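Local coordinates for alpha-L-arabinofuranosidase B (Aspergillus kawachii, PDB 6SXT), which hydrolyses terminal non-reducing alpha-L-arabinofuranosyl residues from arabinoxylan, L-arabinan and arabinogalactan, helping to break down plant hemicellulose, at residues R23-F29 against D77-N81; G146-D152 against T289-M295; K233-W239 against Y299-E305. The contacts are given in a common frame with arbitrary orientation. Where two conformers were deposited one is given. Residues are numbered along the deposited sequence.

In this catalytic beta-sandwich, one sheet ties loops and a helix together. Contact 2 supplies the strand pairing; contact 1 covers its face bearing Tyr148 and Glu292, and contact 3 meets its Gly146 end. Contact 1, its centre about 14 Å from that of contact 2, joins it through the salt bridge from Arg23 NE to Glu292 OE1 (2.8 Å) and through Leu25 CD2, 3.7 Å from Tyr148 OH. Contact 3, centred about 16 Å away, sets Pro300 CD on Gly146 CA (3.6 Å). Contacts 1 and 3 do not touch. The Met147 and Trp239 side chains lie about 9 Å from that of substrate-binding Asp203, and the Trp239 side chain is about 12 Å from the bound inhibitor.

Contact 1 of 3, residues R23-F29 against D77-N81; sequences RALYSSF and DQSGN
The Gln78 side chain lies flat over the ring of Phe29, its CB 3.9 Å from the ring centroid and 10° off the normal, a CH-pi contact between two loops of the catalytic beta-sandwich domain. Neither segment is helix or strand: Tyr26 to Phe29 is a type I beta turn, closed by Phe29 N to Tyr26 O (3.1 Å), and Asp77 to Gly80 is another. The loops come closest at Phe29 and Gln78 (CA-CA 7.1 Å). With chi1 m and chi2 t, Gln78 extends its buried amide along the 23-25 backbone and fills the place of a peptide group: NE2 donates to Arg23 O (3.2 Å), while OE1 accepts from Leu25 N (2.7 Å). Phe29, chi1 t, and Tyr26, chi1 m, both point toward the second loop. The 77-81 loop contains an Asx turn, Ser79 N to Asp77 OD1 (2.9 Å), and an ST turn, Asn81 N to Ser79 OG (3.3 Å). Leu25 packs beyond on strand 288-296. Tyr26 OH ends 3.1 Å from Ser79 CB.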
loop_
_atom_site.group_PDB
_atom_site.type_symbol
_atom_site.label_atom_id
_atom_site.label_comp_id
_atom_site.label_asym_id
_atom_site.label_seq_id
_atom_site.Cartn_x
_atom_site.Cartn_y
_atom_site.Cartn_z
ATOM N N ARG A 23 -0.250 8.441 12.894
ATOM C CA ARG A 23 -0.487 9.051 14.223
ATOM C C ARG A 23 0.069 8.226 15.358
ATOM O O ARG A 23 0.284 7.005 15.253
ATOM C CB ARG A 23 -1.973 9.303 14.434
ATOM C CG ARG A 23 -2.828 8.044 14.495
ATOM C CD ARG A 23 -4.226 8.420 14.946
ATOM N NE ARG A 23 -5.111 7.276 15.064
ATOM C CZ ARG A 23 -6.039 7.162 16.016
ATOM N NH1 ARG A 23 -6.210 8.097 16.941
ATOM N NH2 ARG A 23 -6.780 6.072 16.036
ATOM N N ALA A 24 0.291 8.909 16.471
ATOM C CA ALA A 24 0.530 8.238 17.747
ATOM C C ALA A 24 -0.692 7.438 18.171
ATOM O O ALA A 24 -1.848 7.923 17.984
ATOM C CB ALA A 24 0.843 9.311 18.798
ATOM N N LEU A 25 -0.462 6.275 18.769
ATOM C CA LEU A 25 -1.565 5.408 19.228
ATOM C C LEU A 25 -1.666 5.393 20.745
ATOM O O LEU A 25 -2.517 4.670 21.291
ATOM C CB LEU A 25 -1.352 4.016 18.630
ATOM C CG LEU A 25 -1.408 4.001 17.107
ATOM C CD1 LEU A 25 -1.046 2.628 16.590
ATOM C CD2 LEU A 25 -2.750 4.439 16.583
ATOM N N TYR A 26 -0.764 6.097 21.412
ATOM C CA TYR A 26 -0.831 6.388 22.877
ATOM C C TYR A 26 -0.882 7.892 23.030
ATOM O O TYR A 26 -0.128 8.594 22.369
ATOM C CB TYR A 26 0.417 5.873 23.594
ATOM C CG TYR A 26 0.664 4.388 23.588
ATOM C CD1 TYR A 26 1.256 3.760 22.513
ATOM C CD2 TYR A 26 0.398 3.635 24.718
ATOM C CE1 TYR A 26 1.534 2.420 22.529
ATOM C CE2 TYR A 26 0.660 2.274 24.741
ATOM C CZ TYR A 26 1.235 1.665 23.646
ATOM O OH TYR A 26 1.528 0.330 23.672
ATOM N N SER A 27 -1.656 8.373 23.992
ATOM C CA SER A 27 -1.785 9.827 24.239
ATOM C C SER A 27 -0.438 10.429 24.645
ATOM O O SER A 27 -0.244 11.613 24.363
ATOM C CB SER A 27 -2.900 10.089 25.233
ATOM O OG SER A 27 -2.502 9.539 26.429
ATOM N N SER A 28 0.492 9.693 25.201
ATOM C CA SER A 28 1.746 10.323 25.657
ATOM C C SER A 28 2.878 10.036 24.672
ATOM O O SER A 28 4.050 10.400 24.965
ATOM C CB SER A 28 2.078 9.831 27.009
ATOM O OG SER A 28 2.266 8.437 26.959
ATOM N N PHE A 29 2.620 9.323 23.569
ATOM C CA PHE A 29 3.727 8.933 22.662
ATOM C C PHE A 29 4.186 10.141 21.851
ATOM O O PHE A 29 3.375 10.783 21.139
ATOM C CB PHE A 29 3.342 7.778 21.735
ATOM C CG PHE A 29 4.473 7.344 20.858
ATOM C CD1 PHE A 29 5.488 6.545 21.389
ATOM C CD2 PHE A 29 4.577 7.754 19.542
ATOM C CE1 PHE A 29 6.552 6.148 20.596
ATOM C CE2 PHE A 29 5.645 7.341 18.767
ATOM C CZ PHE A 29 6.630 6.538 19.300
ATOM N N ASP A 77 7.560 0.328 16.447
ATOM C CA ASP A 77 6.621 -0.139 17.480
ATOM C C ASP A 77 6.547 0.931 18.559
ATOM O O ASP A 77 7.555 1.147 19.275
ATOM C CB ASP A 77 7.121 -1.478 18.003
ATOM C CG ASP A 77 6.376 -1.923 19.238
ATOM O OD1 ASP A 77 5.235 -1.440 19.470
ATOM O OD2 ASP A 77 6.952 -2.751 19.951
ATOM N N GLN A 78 5.397 1.562 18.745
ATOM C CA GLN A 78 5.216 2.640 19.734
ATOM C C GLN A 78 5.121 2.083 21.164
ATOM O O GLN A 78 5.144 2.880 22.114
ATOM C CB GLN A 78 3.977 3.474 19.417
ATOM C CG GLN A 78 4.007 4.041 18.031
ATOM C CD GLN A 78 2.745 4.795 17.711
ATOM O OE1 GLN A 78 2.052 5.227 18.627
ATOM N NE2 GLN A 78 2.409 4.893 16.395
ATOM N N SER A 79 4.969 0.771 21.343
ATOM C CA SER A 79 4.623 0.156 22.659
ATOM C C SER A 79 5.863 0.069 23.541
ATOM O O SER A 79 5.672 -0.168 24.757
ATOM C CB SER A 79 4.003 -1.203 22.478
ATOM O OG SER A 79 4.987 -2.158 22.141
ATOM N N GLY A 80 7.049 0.179 22.960
ATOM C CA GLY A 80 8.274 -0.001 23.755
ATOM C C GLY A 80 8.759 -1.426 23.766
ATOM O O GLY A 80 9.813 -1.657 24.355
ATOM N N ASN A 81 8.092 -2.360 23.102
ATOM C CA ASN A 81 8.545 -3.760 23.038
ATOM C C ASN A 81 9.649 -3.973 21.991
ATOM O O ASN A 81 10.140 -5.079 21.910
ATOM C CB ASN A 81 7.391 -4.727 22.827
ATOM C CG ASN A 81 6.490 -4.869 24.043
ATOM O OD1 ASN A 81 5.367 -4.339 24.114
ATOM N ND2 ASN A 81 7.068 -5.351 25.112
#

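Contact 2 of 3, residues G146-D152 against T289-M295; sequences GMYAVLD and TFYEGVM
Segments 146-152 and 289-295, on neighbouring strands 145-152 and 288-296, run antiparallel (175°, axes 4.6 Å apart at closest) and bury 656 Å² between them. From Gly146, whose O receives a CA-H...O contact from Met295 CA (3.4 Å), the chain reaches Met147, a non-hydrogen-bonded partner of Met295 (CA-CA 4.2 Å). Tyr148 pairs with Val294 through both backbone bonds, Tyr148 N to Val294 O (3.1 Å) and Val294 N to Tyr148 O (3.0 Å). Its ring, chi1 p, covers Gly293 CA, and OH donates to Glu292 OE2 (2.7 Å); Glu292 OE1 is held by Tyr317 OH and a salt bridge to Arg23. Ala149 then faces Gly293 at CA-CA 4.0 Å; a CB on Gly293 would clash with Tyr148 O. At Val150 the register slips: Val150 N bonds Glu292 O (2.8 Å), but Val150 O takes Tyr291 N (2.9 Å). With Tyr291 at phi/psi -106/-45, this is a classic beta bulge, and Glu292 N is left without a partner. Leu151 pairs with Phe290, and Asp152 N reaches Thr289 O (3.2 Å). A water links Asp152 O (2.8 Å) to Thr289 N (2.9 Å). Met147, Ala149, Leu151, Phe290 and Met295 share one face; on the other, Tyr148, Val150 and Glu292 meet helix 302-315, Tyr148 and Val294 meet helix 4-10, and strand 227-235 flanks strand 145-152 along its far edge.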
loop_
_atom_site.group_PDB
_atom_site.type_symbol
_atom_site.label_atom_id
_atom_site.label_comp_id
_atom_site.label_asym_id
_atom_site.label_seq_id
_atom_site.Cartn_x
_atom_site.Cartn_y
_atom_site.Cartn_z
ATOM N N GLY A 146 -5.455 -9.910 20.616
ATOM C CA GLY A 146 -6.278 -9.150 19.665
ATOM C C GLY A 146 -5.388 -8.331 18.757
ATOM O O GLY A 146 -4.190 -8.216 18.995
ATOM N N MET A 147 -5.994 -7.803 17.719
ATOM C CA MET A 147 -5.309 -6.953 16.752
ATOM C C MET A 147 -6.371 -6.108 16.070
ATOM O O MET A 147 -7.579 -6.452 16.057
ATOM C CB MET A 147 -4.489 -7.751 15.763
ATOM C CG MET A 147 -5.285 -8.702 14.913
ATOM S SD MET A 147 -4.260 -10.050 14.229
ATOM C CE MET A 147 -4.052 -11.112 15.645
ATOM N N TYR A 148 -5.942 -4.986 15.508
ATOM C CA TYR A 148 -6.789 -4.272 14.537
ATOM C C TYR A 148 -5.875 -3.604 13.513
ATOM O O TYR A 148 -4.677 -3.418 13.791
ATOM C CB TYR A 148 -7.744 -3.233 15.164
ATOM C CG TYR A 148 -7.136 -1.880 15.470
ATOM C CD1 TYR A 148 -6.512 -1.623 16.666
ATOM C CD2 TYR A 148 -7.147 -0.863 14.521
ATOM C CE1 TYR A 148 -5.911 -0.405 16.929
ATOM C CE2 TYR A 148 -6.555 0.354 14.768
ATOM C CZ TYR A 148 -5.947 0.594 15.980
ATOM O OH TYR A 148 -5.327 1.799 16.242
ATOM N N ALA A 149 -6.449 -3.234 12.390
ATOM C CA ALA A 149 -5.807 -2.364 11.419
ATOM C C ALA A 149 -6.844 -1.471 10.801
ATOM O O ALA A 149 -7.990 -1.927 10.579
ATOM C CB ALA A 149 -5.049 -3.147 10.378
ATOM N N VAL A 150 -6.404 -0.278 10.426
ATOM C CA VAL A 150 -7.217 0.587 9.539
ATOM C C VAL A 150 -6.564 0.513 8.164
ATOM O O VAL A 150 -5.348 0.806 8.020
ATOM C CB VAL A 150 -7.302 2.037 10.036
ATOM C CG1 VAL A 150 -8.000 2.929 9.011
ATOM C CG2 VAL A 150 -7.996 2.098 11.402
ATOM N N LEU A 151 -7.335 0.067 7.189
ATOM C CA LEU A 151 -6.883 -0.255 5.824
ATOM C C LEU A 151 -7.741 0.491 4.802
ATOM O O LEU A 151 -8.801 1.002 5.106
ATOM C CB LEU A 151 -7.013 -1.771 5.591
ATOM C CG LEU A 151 -6.395 -2.673 6.660
ATOM C CD1 LEU A 151 -6.720 -4.150 6.343
ATOM C CD2 LEU A 151 -4.891 -2.468 6.735
ATOM N N ASP A 152 -7.235 0.533 3.582
ATOM C CA ASP A 152 -7.976 1.058 2.401
ATOM C C ASP A 152 -8.831 -0.078 1.879
ATOM O O ASP A 152 -8.299 -1.018 1.283
ATOM C CB ASP A 152 -7.007 1.625 1.351
ATOM C CG ASP A 152 -7.675 2.168 0.107
ATOM O OD1 ASP A 152 -8.903 1.919 -0.051
ATOM O OD2 ASP A 152 -6.990 2.825 -0.686
ATOM N N THR A 289 -3.273 -1.168 1.587
ATOM C CA THR A 289 -2.754 0.006 2.259
ATOM C C THR A 289 -3.035 -0.099 3.749
ATOM O O THR A 289 -4.195 -0.336 4.127
ATOM C CB THR A 289 -3.403 1.303 1.756
ATOM O OG1 THR A 289 -3.124 1.449 0.364
ATOM C CG2 THR A 289 -2.889 2.529 2.475
ATOM N N PHE A 290 -2.011 0.151 4.534
ATOM C CA PHE A 290 -2.064 0.126 6.008
ATOM C C PHE A 290 -1.862 1.531 6.544
ATOM O O PHE A 290 -0.891 2.218 6.154
ATOM C CB PHE A 290 -0.970 -0.797 6.535
ATOM C CG PHE A 290 -0.813 -0.881 8.029
ATOM C CD1 PHE A 290 -1.435 -1.873 8.749
ATOM C CD2 PHE A 290 0.036 -0.011 8.700
ATOM C CE1 PHE A 290 -1.241 -2.031 10.113
ATOM C CE2 PHE A 290 0.220 -0.140 10.078
ATOM C CZ PHE A 290 -0.413 -1.161 10.783
ATOM N N TYR A 291 -2.758 1.969 7.427
ATOM C CA TYR A 291 -2.616 3.311 8.057
ATOM C C TYR A 291 -2.170 3.182 9.524
ATOM O O TYR A 291 -1.357 4.001 9.992
ATOM C CB TYR A 291 -3.962 4.045 7.967
ATOM C CG TYR A 291 -4.369 4.336 6.541
ATOM C CD1 TYR A 291 -3.752 5.303 5.768
ATOM C CD2 TYR A 291 -5.401 3.633 5.948
ATOM C CE1 TYR A 291 -4.135 5.571 4.465
ATOM C CE2 TYR A 291 -5.775 3.887 4.653
ATOM C CZ TYR A 291 -5.164 4.850 3.903
ATOM O OH TYR A 291 -5.572 5.123 2.619
ATOM N N GLU A 292 -2.773 2.283 10.287
ATOM C CA GLU A 292 -2.462 2.082 11.702
ATOM C C GLU A 292 -2.907 0.685 12.110
ATOM O O GLU A 292 -3.815 0.130 11.464
ATOM C CB GLU A 292 -3.133 3.137 12.602
ATOM C CG GLU A 292 -4.656 3.124 12.561
ATOM C CD GLU A 292 -5.293 4.185 13.450
ATOM O OE1 GLU A 292 -5.219 5.351 13.047
ATOM O OE2 GLU A 292 -5.749 3.843 14.555
ATOM N N GLY A 293 -2.305 0.171 13.156
ATOM C CA GLY A 293 -2.759 -1.115 13.681
ATOM C C GLY A 293 -1.952 -1.487 14.904
ATOM O O GLY A 293 -0.894 -0.907 15.165
ATOM N N VAL A 294 -2.470 -2.483 15.612
ATOM C CA VAL A 294 -1.820 -2.978 16.830
ATOM C C VAL A 294 -2.002 -4.484 16.937
ATOM O O VAL A 294 -2.921 -5.041 16.338
ATOM C CB VAL A 294 -2.325 -2.302 18.095
ATOM C CG1 VAL A 294 -2.366 -0.781 18.045
ATOM C CG2 VAL A 294 -3.662 -2.879 18.533
ATOM N N MET A 295 -1.201 -5.063 17.839
ATOM C CA MET A 295 -1.424 -6.423 18.379
ATOM C C MET A 295 -1.378 -6.300 19.892
ATOM O O MET A 295 -0.629 -5.467 20.431
ATOM C CB MET A 295 -0.365 -7.426 17.915
ATOM C CG MET A 295 -0.430 -7.625 16.407
ATOM S SD MET A 295 0.992 -8.596 15.810
ATOM C CE MET A 295 0.680 -10.184 16.607
HETATM O O HOH W 1 -5.909 -2.279 1.973
HETATM O O HOH W 2 -4.470 3.597 -0.356
#

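Contact 3 of 3, residues K233-W239 against Y299-E305; sequences KGGADKW and YPSDDTE. With EDO (1,2-ethanediol), chain B.
Two lysines on a beta hairpin sandwich the ring of Tyr299, whose chi1 is t, from opposite faces. Strand 227-235 turns into strand 238-245 through a type II beta turn, Gly235 to Lys238, with Gly235 N bonded to Lys238 O (2.7 Å). Lys233 and Lys238 both adopt the extended p, t, t, t rotamer. Lys233 lays CD 3.9 Å from the Tyr299 ring centroid, a CH-pi contact, and passes on to the helix start. There NZ forms salt bridges to Asp302 OD1 (2.8 Å) and Glu305 OE1 (2.8 Å), both chi1 m, and donates to Pro300 O (2.9 Å). Across the ring, Lys238 CE sits 3.6 Å from the centroid, with NZ at 4.4 Å in cation-pi geometry. Ethanediol, probably from the crystallisation liquor, accepts at O1 from Ala236 N (2.7 Å). Arg242 gives Glu305 a second basic partner. Ser301 is the N-cap residue. The whole is a beta hairpin packed on a helix N-terminus, with cation-pi and CH-pi contacts to Tyr299 and a Lys233-Asp302-Glu305 salt-bridge network.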
loop_
_atom_site.group_PDB
_atom_site.type_symbol
_atom_site.label_atom_id
_atom_site.label_comp_id
_atom_site.label_asym_id
_atom_site.label_seq_id
_atom_site.Cartn_x
_atom_site.Cartn_y
_atom_site.Cartn_z
ATOM N N LYS A 233 -9.532 -11.198 16.866
ATOM C CA LYS A 233 -9.028 -11.663 18.162
ATOM C C LYS A 233 -9.167 -13.178 18.207
ATOM O O LYS A 233 -9.984 -13.728 17.459
ATOM C CB LYS A 233 -9.751 -10.986 19.325
ATOM C CG LYS A 233 -11.278 -11.047 19.293
ATOM C CD LYS A 233 -11.889 -10.092 20.270
ATOM C CE LYS A 233 -13.400 -10.005 20.196
ATOM N NZ LYS A 233 -13.890 -8.875 21.049
ATOM N N GLY A 234 -8.266 -13.777 18.979
ATOM C CA GLY A 234 -8.195 -15.236 19.074
ATOM C C GLY A 234 -7.773 -15.642 20.454
ATOM O O GLY A 234 -6.869 -15.053 21.031
ATOM N N GLY A 235 -8.391 -16.693 20.964
ATOM C CA GLY A 235 -7.994 -17.288 22.242
ATOM C C GLY A 235 -8.196 -18.794 22.152
ATOM O O GLY A 235 -8.196 -19.335 21.077
ATOM N N ALA A 236 -8.396 -19.415 23.317
ATOM C CA ALA A 236 -8.521 -20.889 23.429
ATOM C C ALA A 236 -9.859 -21.345 22.839
ATOM O O ALA A 236 -10.863 -21.137 23.515
ATOM C CB ALA A 236 -8.373 -21.230 24.901
ATOM N N ASP A 237 -9.794 -21.861 21.643
ATOM C CA ASP A 237 -10.940 -22.329 20.826
ATOM C C ASP A 237 -11.980 -21.216 20.743
ATOM O O ASP A 237 -13.202 -21.476 20.762
ATOM C CB ASP A 237 -11.582 -23.564 21.467
ATOM C CG ASP A 237 -12.369 -24.383 20.478
ATOM O OD1 ASP A 237 -12.235 -24.177 19.296
ATOM O OD2 ASP A 237 -13.017 -25.339 20.950
ATOM N N LYS A 238 -11.525 -19.974 20.582
ATOM C CA LYS A 238 -12.483 -18.893 20.243
ATOM C C LYS A 238 -11.741 -17.885 19.355
ATOM O O LYS A 238 -10.522 -17.675 19.553
ATOM C CB LYS A 238 -13.101 -18.152 21.436
ATOM C CG LYS A 238 -12.163 -17.522 22.447
ATOM C CD LYS A 238 -12.892 -16.965 23.690
ATOM C CE LYS A 238 -11.971 -16.178 24.606
ATOM N NZ LYS A 238 -12.651 -15.787 25.869
ATOM N N TRP A 239 -12.458 -17.254 18.431
ATOM C CA TRP A 239 -11.856 -16.145 17.644
ATOM C C TRP A 239 -12.987 -15.331 17.050
ATOM O O TRP A 239 -14.170 -15.764 17.073
ATOM C CB TRP A 239 -10.926 -16.673 16.562
ATOM C CG TRP A 239 -11.602 -17.505 15.538
ATOM C CD1 TRP A 239 -12.121 -18.764 15.749
ATOM C CD2 TRP A 239 -11.869 -17.182 14.177
ATOM N NE1 TRP A 239 -12.615 -19.246 14.593
ATOM C CE2 TRP A 239 -12.533 -18.274 13.598
ATOM C CE3 TRP A 239 -11.625 -16.059 13.363
ATOM C CZ2 TRP A 239 -12.963 -18.276 12.279
ATOM C CZ3 TRP A 239 -12.049 -16.068 12.075
ATOM C CH2 TRP A 239 -12.723 -17.147 11.520
ATOM N N TYR A 299 -7.335 -11.254 25.222
ATOM C CA TYR A 299 -8.467 -11.292 24.299
ATOM C C TYR A 299 -9.351 -10.091 24.558
ATOM O O TYR A 299 -10.014 -10.011 25.576
ATOM C CB TYR A 299 -9.294 -12.562 24.534
ATOM C CG TYR A 299 -10.322 -12.854 23.492
ATOM C CD1 TYR A 299 -10.036 -13.592 22.364
ATOM C CD2 TYR A 299 -11.651 -12.513 23.698
ATOM C CE1 TYR A 299 -10.995 -13.927 21.430
ATOM C CE2 TYR A 299 -12.629 -12.849 22.773
ATOM C CZ TYR A 299 -12.311 -13.572 21.642
ATOM O OH TYR A 299 -13.214 -13.949 20.711
ATOM N N PRO A 300 -9.324 -9.032 23.704
ATOM C CA PRO A 300 -10.033 -7.805 24.065
ATOM C C PRO A 300 -11.543 -8.010 24.101
ATOM O O PRO A 300 -12.082 -8.775 23.298
ATOM C CB PRO A 300 -9.722 -6.849 22.906
ATOM C CG PRO A 300 -8.432 -7.378 22.353
ATOM C CD PRO A 300 -8.557 -8.887 22.463
ATOM N N SER A 301 -12.163 -7.320 25.048
ATOM C CA SER A 301 -13.642 -7.281 25.109
ATOM C C SER A 301 -14.183 -6.538 23.890
ATOM O O SER A 301 -13.526 -5.675 23.302
ATOM C CB SER A 301 -14.130 -6.661 26.363
ATOM O OG SER A 301 -13.818 -5.262 26.434
ATOM N N ASP A 302 -15.437 -6.834 23.538
ATOM C CA ASP A 302 -16.133 -6.054 22.516
ATOM C C ASP A 302 -16.136 -4.575 22.931
ATOM O O ASP A 302 -15.988 -3.718 22.025
ATOM C CB ASP A 302 -17.568 -6.504 22.214
ATOM C CG ASP A 302 -17.698 -7.804 21.444
ATOM O OD1 ASP A 302 -16.636 -8.474 21.202
ATOM O OD2 ASP A 302 -18.820 -8.123 21.034
ATOM N N ASP A 303 -16.350 -4.300 24.216
ATOM C CA ASP A 303 -16.426 -2.906 24.719
ATOM C C ASP A 303 -15.102 -2.187 24.430
ATOM O O ASP A 303 -15.134 -1.036 23.992
ATOM C CB ASP A 303 -16.682 -2.863 26.222
ATOM C CG ASP A 303 -16.944 -1.458 26.735
ATOM O OD1 ASP A 303 -17.997 -0.884 26.369
ATOM O OD2 ASP A 303 -16.102 -0.952 27.511
ATOM N N THR A 304 -13.997 -2.840 24.698
ATOM C CA THR A 304 -12.658 -2.211 24.492
ATOM C C THR A 304 -12.526 -1.882 23.017
ATOM O O THR A 304 -12.162 -0.770 22.671
ATOM C CB THR A 304 -11.562 -3.156 24.939
ATOM O OG1 THR A 304 -11.636 -3.293 26.366
ATOM C CG2 THR A 304 -10.176 -2.731 24.525
ATOM N N GLU A 305 -12.804 -2.840 22.141
ATOM C CA GLU A 305 -12.743 -2.578 20.693
ATOM C C GLU A 305 -13.698 -1.476 20.259
ATOM O O GLU A 305 -13.346 -0.665 19.404
ATOM C CB GLU A 305 -13.039 -3.856 19.932
ATOM C CG GLU A 305 -11.917 -4.859 20.065
ATOM C CD GLU A 305 -12.310 -6.198 19.465
ATOM O OE1 GLU A 305 -13.520 -6.568 19.577
ATOM O OE2 GLU A 305 -11.428 -6.870 18.874
HETATM C C1 EDO B . -8.852 -17.391 26.098
HETATM O O1 EDO B . -7.830 -18.118 25.614
HETATM C C2 EDO B . -8.405 -16.557 27.193
HETATM O O2 EDO B . -8.970 -15.268 27.015
#